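Local coordinates for probable protein phosphatase 2C 50 (Oryza sativa subsp. japonica, PDB 5ZCG) that probably dephosphorylates phosphoserine and phosphothreonine in proteins as a magnesium-dependent PP2C phosphatase, and is bound by the abscisic acid receptor RCAR3 in abscisic acid signalling, at residues V79-L84 / V106-C110; V29-A35 / M99-W103; V118-R124 / S134-T138; D241-I245 / A260-R265. The protein carries 5 engineered substitutions. All coordinates share one frame. Residue numbers count along the deposited sequence, not the author numbering.

Contact 1 of 4, residues V79-L84 / V106-C110; sequences VLSAAL and VFTKC. Engineered in segment 79-84: A82 (natural residue Glu), A83 (natural residue Glu).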
loop_
_atom_site.group_PDB
_atom_site.type_symbol
_atom_site.label_atom_id
_atom_site.label_comp_id
_atom_site.label_asym_id
_atom_site.label_seq_id
_atom_site.Cartn_x
_atom_site.Cartn_y
_atom_site.Cartn_z
ATOM N N VAL A 79 -16.389 8.181 -5.183
ATOM C CA VAL A 79 -16.556 8.716 -3.836
ATOM C C VAL A 79 -16.218 10.200 -3.810
ATOM O O VAL A 79 -16.924 11.002 -3.186
ATOM C CB VAL A 79 -15.713 7.915 -2.825
ATOM C CG1 VAL A 79 -15.739 8.578 -1.453
ATOM C CG2 VAL A 79 -16.228 6.488 -2.724
ATOM N N LEU A 80 -15.153 10.598 -4.515
ATOM C CA LEU A 80 -14.772 12.004 -4.541
ATOM C C LEU A 80 -15.822 12.851 -5.249
ATOM O O LEU A 80 -16.121 13.965 -4.803
ATOM C CB LEU A 80 -13.417 12.176 -5.213
ATOM C CG LEU A 80 -12.880 13.608 -5.178
ATOM C CD1 LEU A 80 -12.684 14.065 -3.747
ATOM C CD2 LEU A 80 -11.580 13.703 -5.941
ATOM N N SER A 81 -16.395 12.351 -6.352
ATOM C CA SER A 81 -17.415 13.123 -7.054
ATOM C C SER A 81 -18.632 13.347 -6.165
ATOM O O SER A 81 -19.137 14.473 -6.056
ATOM C CB SER A 81 -17.819 12.411 -8.342
ATOM O OG SER A 81 -18.569 13.279 -9.170
ATOM N N ALA A 82 -19.103 12.281 -5.505
ATOM C CA ALA A 82 -20.247 12.420 -4.604
ATOM C C ALA A 82 -19.935 13.365 -3.448
ATOM O O ALA A 82 -20.776 14.193 -3.066
ATOM C CB ALA A 82 -20.669 11.049 -4.074
ATOM N N ALA A 83 -18.732 13.260 -2.876
ATOM C CA ALA A 83 -18.362 14.127 -1.761
ATOM C C ALA A 83 -18.275 15.583 -2.197
ATOM O O ALA A 83 -18.664 16.484 -1.445
ATOM C CB ALA A 83 -17.034 13.668 -1.151
ATOM N N LEU A 84 -17.787 15.833 -3.413
ATOM C CA LEU A 84 -17.711 17.202 -3.914
ATOM C C LEU A 84 -19.100 17.784 -4.140
ATOM O O LEU A 84 -19.342 18.961 -3.839
ATOM C CB LEU A 84 -16.890 17.247 -5.203
ATOM C CG LEU A 84 -15.375 17.146 -5.002
ATOM C CD1 LEU A 84 -14.658 16.981 -6.332
ATOM C CD2 LEU A 84 -14.860 18.370 -4.258
ATOM N N VAL A 106 -12.334 17.234 2.500
ATOM C CA VAL A 106 -13.039 16.430 1.508
ATOM C C VAL A 106 -12.141 15.298 1.008
ATOM O O VAL A 106 -12.584 14.147 0.882
ATOM C CB VAL A 106 -13.579 17.316 0.363
ATOM C CG1 VAL A 106 -12.461 17.891 -0.497
ATOM C CG2 VAL A 106 -14.562 16.533 -0.498
ATOM N N PHE A 107 -10.846 15.572 0.804
ATOM C CA PHE A 107 -9.969 14.489 0.361
ATOM C C PHE A 107 -9.707 13.486 1.483
ATOM O O PHE A 107 -9.666 12.271 1.239
ATOM C CB PHE A 107 -8.659 15.057 -0.179
ATOM C CG PHE A 107 -8.692 15.349 -1.652
ATOM C CD1 PHE A 107 -8.808 14.318 -2.573
ATOM C CD2 PHE A 107 -8.609 16.645 -2.115
ATOM C CE1 PHE A 107 -8.841 14.582 -3.922
ATOM C CE2 PHE A 107 -8.644 16.915 -3.468
ATOM C CZ PHE A 107 -8.759 15.880 -4.372
ATOM N N THR A 108 -9.548 13.966 2.720
ATOM C CA THR A 108 -9.338 13.066 3.850
ATOM C C THR A 108 -10.530 12.138 4.031
ATOM O O THR A 108 -10.363 10.925 4.216
ATOM C CB THR A 108 -9.087 13.881 5.121
ATOM O OG1 THR A 108 -7.811 14.527 5.032
ATOM C CG2 THR A 108 -9.118 12.988 6.358
ATOM N N LYS A 109 -11.747 12.695 3.969
ATOM C CA LYS A 109 -12.952 11.891 4.129
ATOM C C LYS A 109 -13.137 10.919 2.972
ATOM O O LYS A 109 -13.565 9.781 3.182
ATOM C CB LYS A 109 -14.177 12.803 4.262
ATOM C CG LYS A 109 -14.553 13.167 5.698
ATOM C CD LYS A 109 -13.395 13.829 6.432
ATOM C CE LYS A 109 -13.489 13.640 7.938
ATOM N NZ LYS A 109 -12.163 13.834 8.594
ATOM N N CYS A 110 -12.816 11.339 1.743
ATOM C CA CYS A 110 -12.925 10.420 0.612
ATOM C C CYS A 110 -11.963 9.243 0.764
ATOM O O CYS A 110 -12.357 8.075 0.616
ATOM C CB CYS A 110 -12.665 11.171 -0.693
ATOM S SG CYS A 110 -12.210 10.114 -2.094
#
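Helices 67-91 and 99-118 are the helical layer on one face of the PP2C alpha-beta-beta-alpha sandwich, and here they pack against each other. Over these short segments they cross obliquely, closer to antiparallel than parallel, with 135° between their N-to-C directions and axes 9.6 Å apart, and the interface is wholly apolar, without a hydrogen bond between them. On the side of V106, the methyl group CG2 touches A83 CB at 3.8 Å and L84 CD2 at 4.2 Å; A83 is an engineered residue in place of Glu. L80 buries the largest area, reaching between V106 and C110 to the ring of F107. That ring and L84 continue down to the beta-sheet, F107 onto V148, V157 and A159 and L84 onto F26 and L150, so the helix pair and the sheet share one hydrophobic core. C110 closes the other end: its SG lies 3.9 Å from V79 CG1 and 3.9 Å from L80 CB. The tightest approach is L80 CD2 to F107 CE1, 3.5 Å.

Contact 2 of 4, residues V29-A35 / M99-W103; sequences VPVRLLA and MKEHW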
loop_
_atom_site.group_PDB
_atom_site.type_symbol
_atom_site.label_atom_id
_atom_site.label_comp_id
_atom_site.label_asym_id
_atom_site.label_seq_id
_atom_site.Cartn_x
_atom_site.Cartn_y
_atom_site.Cartn_z
ATOM N N VAL A 29 -16.274 21.036 -9.705
ATOM C CA VAL A 29 -15.594 21.556 -8.523
ATOM C C VAL A 29 -16.427 22.706 -7.972
ATOM O O VAL A 29 -16.753 23.639 -8.719
ATOM C CB VAL A 29 -14.164 22.008 -8.853
ATOM C CG1 VAL A 29 -13.628 22.944 -7.776
ATOM C CG2 VAL A 29 -13.267 20.798 -9.005
ATOM N N PRO A 30 -16.803 22.685 -6.694
ATOM C CA PRO A 30 -17.461 23.861 -6.109
ATOM C C PRO A 30 -16.520 25.053 -6.141
ATOM O O PRO A 30 -15.418 25.015 -5.586
ATOM C CB PRO A 30 -17.779 23.420 -4.675
ATOM C CG PRO A 30 -17.704 21.916 -4.700
ATOM C CD PRO A 30 -16.671 21.584 -5.729
ATOM N N VAL A 31 -16.966 26.125 -6.797
ATOM C CA VAL A 31 -16.118 27.297 -6.970
ATOM C C VAL A 31 -15.839 27.971 -5.632
ATOM O O VAL A 31 -14.823 28.662 -5.485
ATOM C CB VAL A 31 -16.766 28.242 -8.002
ATOM C CG1 VAL A 31 -15.974 29.534 -8.155
ATOM C CG2 VAL A 31 -16.877 27.530 -9.345
ATOM N N ARG A 32 -16.705 27.756 -4.636
ATOM C CA ARG A 32 -16.459 28.241 -3.282
ATOM C C ARG A 32 -15.221 27.612 -2.651
ATOM O O ARG A 32 -14.831 28.027 -1.557
ATOM C CB ARG A 32 -17.685 27.988 -2.396
ATOM C CG ARG A 32 -18.913 28.819 -2.782
ATOM C CD ARG A 32 -19.204 29.899 -1.753
ATOM N NE ARG A 32 -19.862 29.348 -0.573
ATOM C CZ ARG A 32 -19.489 29.595 0.679
ATOM N NH1 ARG A 32 -18.459 30.397 0.924
ATOM N NH2 ARG A 32 -20.150 29.045 1.690
ATOM N N LEU A 33 -14.624 26.600 -3.279
ATOM C CA LEU A 33 -13.325 26.101 -2.847
ATOM C C LEU A 33 -12.159 26.845 -3.490
ATOM O O LEU A 33 -11.009 26.612 -3.103
ATOM C CB LEU A 33 -13.196 24.603 -3.152
ATOM C CG LEU A 33 -14.129 23.681 -2.365
ATOM C CD1 LEU A 33 -14.016 22.241 -2.860
ATOM C CD2 LEU A 33 -13.844 23.773 -0.871
ATOM N N LEU A 34 -12.423 27.726 -4.454
ATOM C CA LEU A 34 -11.377 28.443 -5.173
ATOM C C LEU A 34 -11.399 29.950 -4.959
ATOM O O LEU A 34 -10.341 30.580 -5.045
ATOM C CB LEU A 34 -11.471 28.157 -6.680
ATOM C CG LEU A 34 -11.435 26.682 -7.089
ATOM C CD1 LEU A 34 -11.593 26.530 -8.595
ATOM C CD2 LEU A 34 -10.144 26.019 -6.618
ATOM N N ALA A 35 -12.560 30.547 -4.682
ATOM C CA ALA A 35 -12.643 31.984 -4.460
ATOM C C ALA A 35 -13.804 32.280 -3.518
ATOM O O ALA A 35 -14.743 31.489 -3.387
ATOM C CB ALA A 35 -12.786 32.742 -5.779
ATOM N N MET A 99 -10.523 27.683 2.672
ATOM C CA MET A 99 -10.645 26.796 1.523
ATOM C C MET A 99 -9.703 25.607 1.622
ATOM O O MET A 99 -10.090 24.477 1.297
ATOM C CB MET A 99 -10.370 27.570 0.242
ATOM C CG MET A 99 -11.280 28.747 0.065
ATOM S SD MET A 99 -10.996 29.571 -1.497
ATOM C CE MET A 99 -12.676 29.973 -1.878
ATOM N N LYS A 100 -8.463 25.845 2.057
ATOM C CA LYS A 100 -7.502 24.755 2.156
ATOM C C LYS A 100 -7.969 23.719 3.167
ATOM O O LYS A 100 -7.781 22.513 2.957
ATOM C CB LYS A 100 -6.124 25.294 2.534
ATOM C CG LYS A 100 -5.057 24.218 2.647
ATOM C CD LYS A 100 -4.851 23.512 1.313
ATOM C CE LYS A 100 -3.556 22.717 1.300
ATOM N NZ LYS A 100 -3.543 21.668 2.352
ATOM N N GLU A 101 -8.612 24.168 4.252
ATOM C CA GLU A 101 -9.117 23.229 5.244
ATOM C C GLU A 101 -10.196 22.338 4.649
ATOM O O GLU A 101 -10.245 21.139 4.933
ATOM C CB GLU A 101 -9.653 23.989 6.457
ATOM C CG GLU A 101 -8.598 24.336 7.499
ATOM C CD GLU A 101 -9.142 25.219 8.612
ATOM O OE1 GLU A 101 -10.337 25.082 8.956
ATOM O OE2 GLU A 101 -8.373 26.051 9.138
ATOM N N HIS A 102 -11.060 22.898 3.802
ATOM C CA HIS A 102 -12.118 22.090 3.211
ATOM C C HIS A 102 -11.595 21.167 2.119
ATOM O O HIS A 102 -12.117 20.059 1.958
ATOM C CB HIS A 102 -13.236 22.989 2.694
ATOM C CG HIS A 102 -14.167 23.441 3.773
ATOM N ND1 HIS A 102 -15.434 22.921 3.931
ATOM C CD2 HIS A 102 -13.999 24.333 4.777
ATOM C CE1 HIS A 102 -16.016 23.494 4.969
ATOM N NE2 HIS A 102 -15.168 24.358 5.498
ATOM N N TRP A 103 -10.582 21.590 1.360
ATOM C CA TRP A 103 -9.939 20.655 0.438
ATOM C C TRP A 103 -9.344 19.484 1.207
ATOM O O TRP A 103 -9.548 18.311 0.848
ATOM C CB TRP A 103 -8.857 21.369 -0.372
ATOM C CG TRP A 103 -9.365 22.113 -1.573
ATOM C CD1 TRP A 103 -9.278 23.457 -1.803
ATOM C CD2 TRP A 103 -10.024 21.552 -2.717
ATOM N NE1 TRP A 103 -9.844 23.768 -3.019
ATOM C CE2 TRP A 103 -10.311 22.617 -3.598
ATOM C CE3 TRP A 103 -10.399 20.254 -3.081
ATOM C CZ2 TRP A 103 -10.954 22.422 -4.822
ATOM C CZ3 TRP A 103 -11.044 20.064 -4.295
ATOM C CH2 TRP A 103 -11.314 21.143 -5.149
#
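L33 lies over one face of the W103 indole, its CD1 3.6 Å from the centroid of the six-membered ring and 11° off the normal, a CH-pi contact. The same leucine receives the one hydrogen bond between the segments: W103 NE1 donates to L33 O at 3.1 Å, so one residue both covers the ring face and accepts the indole N-H. The bond is somewhat bent, with an N-H...O angle of 139°. Around the rim, V29 CG1 meets W103 CH2 at 3.9 Å and L34 CD2 meets W103 CZ2 at 4.1 Å. One turn earlier on the helix, M99 extends along the backbone of the loop, its SD 3.4 Å from L33 O, while H102 CB packs on L33 CD2 at 3.7 Å. The loop turns through the short 3-10 segment 31-33, where L33 N bonds back to P30 O at 2.9 Å. R32 turns elsewhere, with a salt bridge to D48 and hydrogen bonds to the carbonyls of L91 and G95, and L33 also touches L87 and L91 of helix 67-91. Thus the loop after strand 18-28 is fitted against the N-terminal turn of helix 99-118, at a margin of the helical layer that flanks one beta-sheet in the PP2C alpha-beta-beta-alpha sandwich.

Contact 3 of 4, residues V118-R124 / S134-T138; sequences VSGRVTR and SEPVT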
loop_
_atom_site.group_PDB
_atom_site.type_symbol
_atom_site.label_atom_id
_atom_site.label_comp_id
_atom_site.label_asym_id
_atom_site.label_seq_id
_atom_site.Cartn_x
_atom_site.Cartn_y
_atom_site.Cartn_z
ATOM N N VAL A 118 -12.694 -0.821 1.968
ATOM C CA VAL A 118 -11.744 -1.908 1.744
ATOM C C VAL A 118 -11.700 -2.828 2.954
ATOM O O VAL A 118 -11.745 -4.056 2.819
ATOM C CB VAL A 118 -10.351 -1.342 1.406
ATOM C CG1 VAL A 118 -9.283 -2.391 1.648
ATOM C CG2 VAL A 118 -10.315 -0.861 -0.029
ATOM N N SER A 119 -11.658 -2.251 4.156
ATOM C CA SER A 119 -11.536 -3.039 5.379
ATOM C C SER A 119 -12.869 -3.573 5.888
ATOM O O SER A 119 -12.890 -4.236 6.931
ATOM C CB SER A 119 -10.871 -2.210 6.480
ATOM O OG SER A 119 -11.616 -1.040 6.768
ATOM N N GLY A 120 -13.972 -3.304 5.192
ATOM C CA GLY A 120 -15.256 -3.810 5.634
ATOM C C GLY A 120 -15.852 -3.109 6.836
ATOM O O GLY A 120 -16.770 -3.649 7.460
ATOM N N ARG A 121 -15.354 -1.921 7.187
ATOM C CA ARG A 121 -15.921 -1.167 8.298
ATOM C C ARG A 121 -17.245 -0.498 7.944
ATOM O O ARG A 121 -18.041 -0.223 8.846
ATOM C CB ARG A 121 -14.929 -0.110 8.788
ATOM C CG ARG A 121 -13.571 -0.659 9.199
ATOM C CD ARG A 121 -13.670 -1.671 10.339
ATOM N NE ARG A 121 -12.613 -2.680 10.264
ATOM C CZ ARG A 121 -12.820 -3.995 10.281
ATOM N NH1 ARG A 121 -14.053 -4.481 10.375
ATOM N NH2 ARG A 121 -11.790 -4.829 10.207
ATOM N N VAL A 122 -17.488 -0.218 6.662
ATOM C CA VAL A 122 -18.752 0.333 6.194
ATOM C C VAL A 122 -19.223 -0.494 5.006
ATOM O O VAL A 122 -18.450 -1.218 4.372
ATOM C CB VAL A 122 -18.652 1.824 5.798
ATOM C CG1 VAL A 122 -18.256 2.680 6.991
ATOM C CG2 VAL A 122 -17.675 2.007 4.645
ATOM N N THR A 123 -20.512 -0.373 4.705
ATOM C CA THR A 123 -21.096 -1.074 3.573
ATOM C C THR A 123 -20.848 -0.297 2.284
ATOM O O THR A 123 -20.761 0.935 2.282
ATOM C CB THR A 123 -22.596 -1.280 3.781
ATOM O OG1 THR A 123 -23.190 -0.044 4.188
ATOM C CG2 THR A 123 -22.847 -2.326 4.858
ATOM N N ARG A 124 -20.732 -1.032 1.182
ATOM C CA ARG A 124 -20.477 -0.446 -0.127
ATOM C C ARG A 124 -21.517 -0.953 -1.117
ATOM O O ARG A 124 -22.107 -2.017 -0.926
ATOM C CB ARG A 124 -19.041 -0.759 -0.614
ATOM C CG ARG A 124 -18.668 -2.239 -0.618
ATOM C CD ARG A 124 -17.230 -2.469 -1.086
ATOM N NE ARG A 124 -16.928 -3.876 -1.330
ATOM C CZ ARG A 124 -16.768 -4.780 -0.370
ATOM N NH1 ARG A 124 -16.896 -4.430 0.908
ATOM N NH2 ARG A 124 -16.499 -6.034 -0.692
ATOM N N SER A 134 -20.508 -5.790 2.163
ATOM C CA SER A 134 -20.125 -5.447 3.534
ATOM C C SER A 134 -18.811 -6.009 4.079
ATOM O O SER A 134 -18.132 -5.338 4.847
ATOM C CB SER A 134 -21.257 -5.815 4.494
ATOM O OG SER A 134 -21.218 -7.191 4.807
ATOM N N GLU A 135 -18.458 -7.231 3.705
ATOM C CA GLU A 135 -17.239 -7.841 4.210
ATOM C C GLU A 135 -16.031 -7.203 3.526
ATOM O O GLU A 135 -16.170 -6.582 2.470
ATOM C CB GLU A 135 -17.261 -9.353 3.984
ATOM C CG GLU A 135 -17.955 -9.787 2.707
ATOM C CD GLU A 135 -18.069 -11.292 2.596
ATOM O OE1 GLU A 135 -17.607 -11.974 3.532
ATOM O OE2 GLU A 135 -18.602 -11.796 1.581
ATOM N N PRO A 136 -14.838 -7.313 4.120
ATOM C CA PRO A 136 -13.659 -6.664 3.522
ATOM C C PRO A 136 -13.414 -7.130 2.095
ATOM O O PRO A 136 -13.715 -8.269 1.728
ATOM C CB PRO A 136 -12.510 -7.084 4.449
ATOM C CG PRO A 136 -13.173 -7.452 5.741
ATOM C CD PRO A 136 -14.492 -8.036 5.359
ATOM N N VAL A 137 -12.862 -6.228 1.279
ATOM C CA VAL A 137 -12.652 -6.570 -0.123
ATOM C C VAL A 137 -11.599 -7.662 -0.257
ATOM O O VAL A 137 -11.693 -8.510 -1.152
ATOM C CB VAL A 137 -12.288 -5.319 -0.949
ATOM C CG1 VAL A 137 -13.279 -4.193 -0.677
ATOM C CG2 VAL A 137 -10.855 -4.871 -0.682
ATOM N N THR A 138 -10.610 -7.690 0.632
ATOM C CA THR A 138 -9.531 -8.668 0.541
ATOM C C THR A 138 -8.863 -8.789 1.910
ATOM O O THR A 138 -9.368 -8.275 2.913
ATOM C CB THR A 138 -8.538 -8.281 -0.563
ATOM O OG1 THR A 138 -7.582 -9.337 -0.744
ATOM C CG2 THR A 138 -7.816 -6.988 -0.211
#
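Two strong hydrogen bonds hold the loop 134-138, one to the C-terminal end of helix 99-118, which closes in a Schellman motif at G120, and one to the arginine that opens strand 124-125. V137 N donates to V118 O at 2.9 Å and 157°, using a carbonyl from the last turn of the helix. R124 NH1 donates to E135 O at 2.8 Å and 159°, in the plane of the guanidinium, and R124 NH2 adds a weak bond to E135 O at 3.2 Å. The carboxylate of E135 itself pairs with R133. Since R124 and R133 are joined by backbone hydrogen bonds, the arginine reaches from its short strand to the loop that follows the partner strand. G120, with phi 74°, has its CA 3.4 Å from S134 O. An ideal CB there would point at the loop and come 2.7 Å from P136 N, so the site has no room for a side chain. Packing extends from these bonds. V137 turns toward the helix end, its CG2 3.7 Å from V118 CG1, and V118 also meets Y71 of helix 67-91. P136 CG rests 3.4 Å from S119 O, while T123 CG2 touches S134 CB at 3.9 Å at the exposed end. R124 is covered on one face by V137, whose CG1 approaches R124 CZ to 3.6 Å.

Contact 4 of 4, residues D241-I245 / A260-R265; sequences DDCLI and ACKVAR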
loop_
_atom_site.group_PDB
_atom_site.type_symbol
_atom_site.label_atom_id
_atom_site.label_comp_id
_atom_site.label_asym_id
_atom_site.label_seq_id
_atom_site.Cartn_x
_atom_site.Cartn_y
_atom_site.Cartn_z
ATOM N N ASP A 241 3.302 26.372 -17.072
ATOM C CA ASP A 241 3.012 24.957 -16.871
ATOM C C ASP A 241 3.191 24.183 -18.171
ATOM O O ASP A 241 2.651 24.563 -19.215
ATOM C CB ASP A 241 1.589 24.767 -16.351
ATOM C CG ASP A 241 1.393 25.326 -14.957
ATOM O OD1 ASP A 241 2.379 25.386 -14.188
ATOM O OD2 ASP A 241 0.245 25.698 -14.630
ATOM N N ASP A 242 3.961 23.096 -18.110
ATOM C CA ASP A 242 4.144 22.187 -19.234
ATOM C C ASP A 242 3.258 20.953 -19.092
ATOM O O ASP A 242 2.448 20.656 -19.975
ATOM C CB ASP A 242 5.621 21.785 -19.349
ATOM C CG ASP A 242 6.542 22.983 -19.487
ATOM O OD1 ASP A 242 6.520 23.642 -20.549
ATOM O OD2 ASP A 242 7.280 23.270 -18.521
ATOM N N CYS A 243 3.405 20.219 -17.993
ATOM C CA CYS A 243 2.713 18.946 -17.848
ATOM C C CYS A 243 2.776 18.497 -16.396
ATOM O O CYS A 243 3.547 19.023 -15.587
ATOM C CB CYS A 243 3.329 17.874 -18.756
ATOM S SG CYS A 243 5.119 17.678 -18.550
ATOM N N LEU A 244 1.960 17.492 -16.092
ATOM C CA LEU A 244 1.943 16.795 -14.815
ATOM C C LEU A 244 2.416 15.367 -15.032
ATOM O O LEU A 244 2.062 14.741 -16.037
ATOM C CB LEU A 244 0.535 16.763 -14.208
ATOM C CG LEU A 244 -0.005 17.986 -13.474
ATOM C CD1 LEU A 244 -1.387 17.676 -12.931
ATOM C CD2 LEU A 244 0.930 18.408 -12.361
ATOM N N ILE A 245 3.190 14.848 -14.083
ATOM C CA ILE A 245 3.674 13.471 -14.124
ATOM C C ILE A 245 3.227 12.781 -12.843
ATOM O O ILE A 245 3.715 13.104 -11.753
ATOM C CB ILE A 245 5.199 13.395 -14.277
ATOM C CG1 ILE A 245 5.640 14.014 -15.606
ATOM C CG2 ILE A 245 5.673 11.947 -14.165
ATOM C CD1 ILE A 245 7.017 14.642 -15.550
ATOM N N ALA A 260 12.586 13.279 -15.219
ATOM C CA ALA A 260 11.226 12.974 -15.648
ATOM C C ALA A 260 10.570 14.184 -16.301
ATOM O O ALA A 260 9.946 14.061 -17.362
ATOM C CB ALA A 260 10.397 12.484 -14.459
ATOM N N CYS A 261 10.714 15.365 -15.691
ATOM C CA CYS A 261 10.116 16.567 -16.266
ATOM C C CYS A 261 10.720 16.891 -17.627
ATOM O O CYS A 261 9.995 17.162 -18.597
ATOM C CB CYS A 261 10.287 17.743 -15.306
ATOM S SG CYS A 261 9.163 17.684 -13.900
ATOM N N LYS A 262 12.053 16.873 -17.718
ATOM C CA LYS A 262 12.707 17.172 -18.990
ATOM C C LYS A 262 12.259 16.202 -20.078
ATOM O O LYS A 262 11.838 16.619 -21.166
ATOM C CB LYS A 262 14.225 17.140 -18.812
ATOM C CG LYS A 262 14.750 18.309 -17.989
ATOM C CD LYS A 262 16.268 18.312 -17.871
ATOM C CE LYS A 262 16.722 19.350 -16.855
ATOM N NZ LYS A 262 15.924 20.610 -16.970
ATOM N N VAL A 263 12.312 14.900 -19.785
ATOM C CA VAL A 263 11.950 13.890 -20.774
ATOM C C VAL A 263 10.502 14.068 -21.215
ATOM O O VAL A 263 10.200 14.056 -22.411
ATOM C CB VAL A 263 12.207 12.478 -20.213
ATOM C CG1 VAL A 263 11.464 11.440 -21.034
ATOM C CG2 VAL A 263 13.705 12.172 -20.207
ATOM N N ALA A 264 9.584 14.261 -20.260
ATOM C CA ALA A 264 8.169 14.357 -20.613
ATOM C C ALA A 264 7.901 15.567 -21.496
ATOM O O ALA A 264 7.247 15.456 -22.547
ATOM C CB ALA A 264 7.312 14.412 -19.342
ATOM N N ARG A 265 8.396 16.739 -21.085
ATOM C CA ARG A 265 8.127 17.950 -21.857
ATOM C C ARG A 265 8.745 17.880 -23.251
ATOM O O ARG A 265 8.084 18.214 -24.254
ATOM C CB ARG A 265 8.642 19.165 -21.084
ATOM C CG ARG A 265 8.944 20.377 -21.946
ATOM C CD ARG A 265 9.624 21.475 -21.140
ATOM N NE ARG A 265 9.731 22.710 -21.913
ATOM C CZ ARG A 265 10.680 22.946 -22.813
ATOM N NH1 ARG A 265 11.609 22.029 -23.053
ATOM N NH2 ARG A 265 10.704 24.095 -23.476
#
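In the PP2C alpha-beta-beta-alpha sandwich, strand 241-247 is the middle strand of a five-stranded antiparallel sheet, and helix 257-274 packs across its outer face, the short segments meeting at 114° with axes 8.7 Å apart. I245 gives up the largest area, 71 Å². Its CD1 fits against A260 and C261 and, one turn on, A264, lying 3.7 Å from C261 CA, 3.8 Å from A264 CB and 4.2 Å from A260 CB. With only methyl groups at A260 and A264, the isoleucine sits close to the helix backbone, I245 CD1 being 3.5 Å from A260 O. W252 of helix 249-252 touches both I245 and A260. R265, next in buried area, works at the margin with D242: D242 OD1 and R265 NE form a long salt bridge of 3.6 Å, near the plane of the guanidinium. The other carboxylate oxygen of D242 accepts a hydrogen bond from K172 N, which ties the aspartate to the turn between strands 165-170 and 173-176. Between these two points lies C243, which, like D242 and I245, points its CA-to-CB bond toward the helix, whereas L244 turns the other way. Helix 291-306 lies alongside, V263 and A264 both touching its L300. A264 thus meets both the strand and that helix, and its CB lies 4.0 Å from C243 SG.

How the contacts relate
Contacts 1 and 2 are continuous: both use helix 99-118, their centres are 13 Å apart, and L84 bridges them, its CD2 4.2 Å from both L33 CD1 and W103 CZ3. Contact 3 lies at the other end of that helix, its centre about 18 Å from that of contact 1 and 30 Å from that of contact 2. Contact 4 belongs to the opposite helical layer of the sandwich, with its centre 28 Å from that of contact 1. The magnesium ions, held by D61, G62, D249 and D311, touch none of the segments described; the T138 side chain of contact 3 is about 13 Å from one. D249 follows just after strand 241-247 of contact 4.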